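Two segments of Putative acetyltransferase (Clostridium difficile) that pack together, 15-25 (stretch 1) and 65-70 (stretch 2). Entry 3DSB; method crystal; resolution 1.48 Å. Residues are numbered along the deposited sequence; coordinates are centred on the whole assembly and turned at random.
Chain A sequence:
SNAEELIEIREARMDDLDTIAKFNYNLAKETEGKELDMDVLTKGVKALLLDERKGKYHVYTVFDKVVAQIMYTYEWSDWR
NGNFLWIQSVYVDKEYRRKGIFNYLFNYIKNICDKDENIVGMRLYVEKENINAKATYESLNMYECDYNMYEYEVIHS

Stretch 1 15-25: DDLDTIAKFNY
Stretch 2, residues 65-70: KVVAQI

A helix, residues 17-25, entered from a 3-10 segment at 15-16, lies across strand 65-70 with axes 9.1 Å apart at closest and N-to-C directions 67° apart (signed crossing angle -67°). Register is set by CA-CA distances of 7.4 Å for Thr19-Val66 and 7.1 Å for Ile20-Gln69. From Asp18 on, helical phi/psi values stay near -63/-43; Leu17, the first helical residue, is at -49/-54. The i+4 to i bonds include Phe23 N to Thr19 O, 2.8 Å. The strand is extended except at Val67 (-123/-5); Val66 and Gln69 point toward the helix, Val67 and Ala68 away.

Phe23 (chi1 -78°, m; chi2 -2°) directs its ring along the strand: CE2 lies 3.5 Å from Ala68 N and 3.8 Å from Val66 CG1, while Gln69 CG meets the ring edge, 3.9 Å from Phe23 CD2. Val66 (chi1 167°, t) divides its methyls: CG1 also lies 3.8 Å from Thr19 CG2 (Thr19 chi1 -59°, m), and CG2 3.5 Å from OD1 of Asp16 (m).

The polar link is Asn24 ND2 to Gln69 OE1, 3.0 Å and 151°. Asn24 (m, chi2 -81°) points CB sideways, yet its amide folds back so that ND2 also donates to Ile20 O, 2.9 Å and 162°. Gln69 (p, chi2 103°, between wells, chi3 76°) bends to present OE1, which lies 3.8 Å from CG2 of Ile20 (m, t).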

# COMPACT_ATOMS: atom_id res chain seq x y z
N ASP A 15 -23.75 8.53 -3.66
CA ASP A 15 -24.81 7.91 -4.48
C ASP A 15 -24.35 6.77 -5.39
O ASP A 15 -25.17 6.00 -5.87
CB ASP A 15 -25.51 8.96 -5.34
CG ASP A 15 -26.66 9.62 -4.61
OD1 ASP A 15 -27.47 10.29 -5.28
OD2 ASP A 15 -26.77 9.43 -3.37
N ASP A 16 -23.05 6.69 -5.64
CA ASP A 16 -22.50 5.63 -6.47
C ASP A 16 -22.26 4.32 -5.68
O ASP A 16 -21.85 3.31 -6.28
CB ASP A 16 -21.16 6.07 -7.00
CG ASP A 16 -21.23 7.29 -7.90
OD1 ASP A 16 -22.21 7.42 -8.69
OD2 ASP A 16 -20.26 8.08 -7.84
N LEU A 17 -22.51 4.34 -4.38
CA LEU A 17 -22.22 3.17 -3.53
C LEU A 17 -22.74 1.86 -4.10
O LEU A 17 -22.01 0.88 -4.20
CB LEU A 17 -22.78 3.38 -2.10
CG LEU A 17 -22.78 2.15 -1.16
CD1 LEU A 17 -21.34 1.73 -0.84
CD2 LEU A 17 -23.49 2.40 0.15
N ASP A 18 -24.03 1.80 -4.43
CA ASP A 18 -24.58 0.51 -4.82
C ASP A 18 -23.97 -0.01 -6.11
O ASP A 18 -23.68 -1.21 -6.24
CB ASP A 18 -26.11 0.59 -4.96
CG ASP A 18 -26.82 0.70 -3.63
OD1 ASP A 18 -26.15 0.64 -2.57
OD2 ASP A 18 -28.06 0.84 -3.65
N THR A 19 -23.77 0.90 -7.06
CA THR A 19 -23.17 0.51 -8.35
C THR A 19 -21.71 0.07 -8.17
O THR A 19 -21.28 -0.94 -8.74
CB THR A 19 -23.29 1.65 -9.34
OG1 THR A 19 -24.68 1.94 -9.50
CG2 THR A 19 -22.69 1.26 -10.69
N ILE A 20 -20.93 0.82 -7.41
CA ILE A 20 -19.52 0.44 -7.18
C ILE A 20 -19.42 -0.90 -6.45
O ILE A 20 -18.54 -1.73 -6.77
CB ILE A 20 -18.77 1.56 -6.43
CG1 ILE A 20 -18.60 2.77 -7.38
CG2 ILE A 20 -17.43 1.09 -5.93
CD1 ILE A 20 -18.09 4.03 -6.69
N ALA A 21 -20.30 -1.13 -5.49
CA ALA A 21 -20.29 -2.41 -4.79
C ALA A 21 -20.66 -3.53 -5.80
O ALA A 21 -19.97 -4.56 -5.86
CB ALA A 21 -21.24 -2.38 -3.57
N LYS A 22 -21.69 -3.33 -6.63
CA LYS A 22 -22.04 -4.36 -7.60
C LYS A 22 -20.86 -4.63 -8.56
O LYS A 22 -20.54 -5.77 -8.87
CB LYS A 22 -23.30 -3.93 -8.38
CG LYS A 22 -23.64 -4.80 -9.57
CD LYS A 22 -24.88 -4.26 -10.29
CE LYS A 22 -24.53 -3.01 -11.06
NZ LYS A 22 -25.67 -2.66 -11.98
N PHE A 23 -20.21 -3.56 -9.03
CA PHE A 23 -19.09 -3.73 -9.95
C PHE A 23 -17.95 -4.53 -9.30
O PHE A 23 -17.31 -5.40 -9.93
CB PHE A 23 -18.51 -2.38 -10.36
CG PHE A 23 -19.31 -1.63 -11.40
CD1 PHE A 23 -20.46 -2.17 -11.97
CD2 PHE A 23 -18.85 -0.38 -11.82
CE1 PHE A 23 -21.17 -1.45 -12.97
CE2 PHE A 23 -19.57 0.35 -12.79
CZ PHE A 23 -20.70 -0.19 -13.36
N ASN A 24 -17.71 -4.27 -8.01
CA ASN A 24 -16.64 -4.99 -7.33
C ASN A 24 -16.97 -6.46 -7.09
O ASN A 24 -16.08 -7.32 -7.24
CB ASN A 24 -16.27 -4.26 -6.06
CG ASN A 24 -15.24 -3.20 -6.33
OD1 ASN A 24 -14.03 -3.51 -6.43
ND2 ASN A 24 -15.69 -1.97 -6.57
N TYR A 25 -18.24 -6.74 -6.76
CA TYR A 25 -18.71 -8.11 -6.65
C TYR A 25 -18.48 -8.79 -8.00
O TYR A 25 -17.92 -9.92 -8.06
CB TYR A 25 -20.19 -8.16 -6.26
CG TYR A 25 -20.71 -9.57 -6.16
CD1 TYR A 25 -20.63 -10.26 -4.96
CD2 TYR A 25 -21.24 -10.20 -7.26
CE1 TYR A 25 -21.08 -11.56 -4.85
CE2 TYR A 25 -21.69 -11.52 -7.18
CZ TYR A 25 -21.61 -12.19 -5.97
OH TYR A 25 -22.06 -13.50 -5.87
N LYS A 65 -24.94 7.84 -16.42
CA LYS A 65 -24.92 6.44 -15.99
C LYS A 65 -23.49 5.99 -15.72
O LYS A 65 -22.64 6.12 -16.60
CB LYS A 65 -25.52 5.56 -17.08
CG LYS A 65 -25.59 4.09 -16.74
CD LYS A 65 -26.19 3.30 -17.90
CE LYS A 65 -26.10 1.79 -17.66
NZ LYS A 65 -26.63 1.38 -16.32
N VAL A 66 -23.24 5.49 -14.51
CA VAL A 66 -21.93 4.97 -14.17
C VAL A 66 -21.77 3.60 -14.85
O VAL A 66 -22.56 2.69 -14.59
CB VAL A 66 -21.79 4.81 -12.66
CG1 VAL A 66 -20.55 3.96 -12.34
CG2 VAL A 66 -21.72 6.18 -11.98
N VAL A 67 -20.75 3.44 -15.70
CA VAL A 67 -20.54 2.21 -16.45
C VAL A 67 -19.15 1.57 -16.20
O VAL A 67 -18.86 0.49 -16.72
CB VAL A 67 -20.73 2.40 -17.97
CG1 VAL A 67 -22.13 2.97 -18.26
CG2 VAL A 67 -19.69 3.35 -18.53
N ALA A 68 -18.28 2.24 -15.43
CA ALA A 68 -16.98 1.66 -15.07
C ALA A 68 -16.39 2.36 -13.90
O ALA A 68 -16.80 3.48 -13.56
CB ALA A 68 -16.01 1.72 -16.24
N GLN A 69 -15.44 1.69 -13.24
CA GLN A 69 -14.76 2.29 -12.06
C GLN A 69 -13.32 1.90 -12.02
O GLN A 69 -12.93 0.82 -12.52
CB GLN A 69 -15.42 1.87 -10.75
CG GLN A 69 -15.32 0.37 -10.45
CD GLN A 69 -14.24 0.06 -9.38
OE1 GLN A 69 -14.45 0.29 -8.18
NE2 GLN A 69 -13.11 -0.48 -9.81
N ILE A 70 -12.53 2.76 -11.38
CA ILE A 70 -11.13 2.41 -11.07
C ILE A 70 -10.85 2.94 -9.66
O ILE A 70 -11.34 4.02 -9.29
CB ILE A 70 -10.14 3.03 -12.12
CG1 ILE A 70 -8.72 2.53 -11.91
CG2 ILE A 70 -10.25 4.54 -12.20
CD1 ILE A 70 -7.78 2.70 -13.16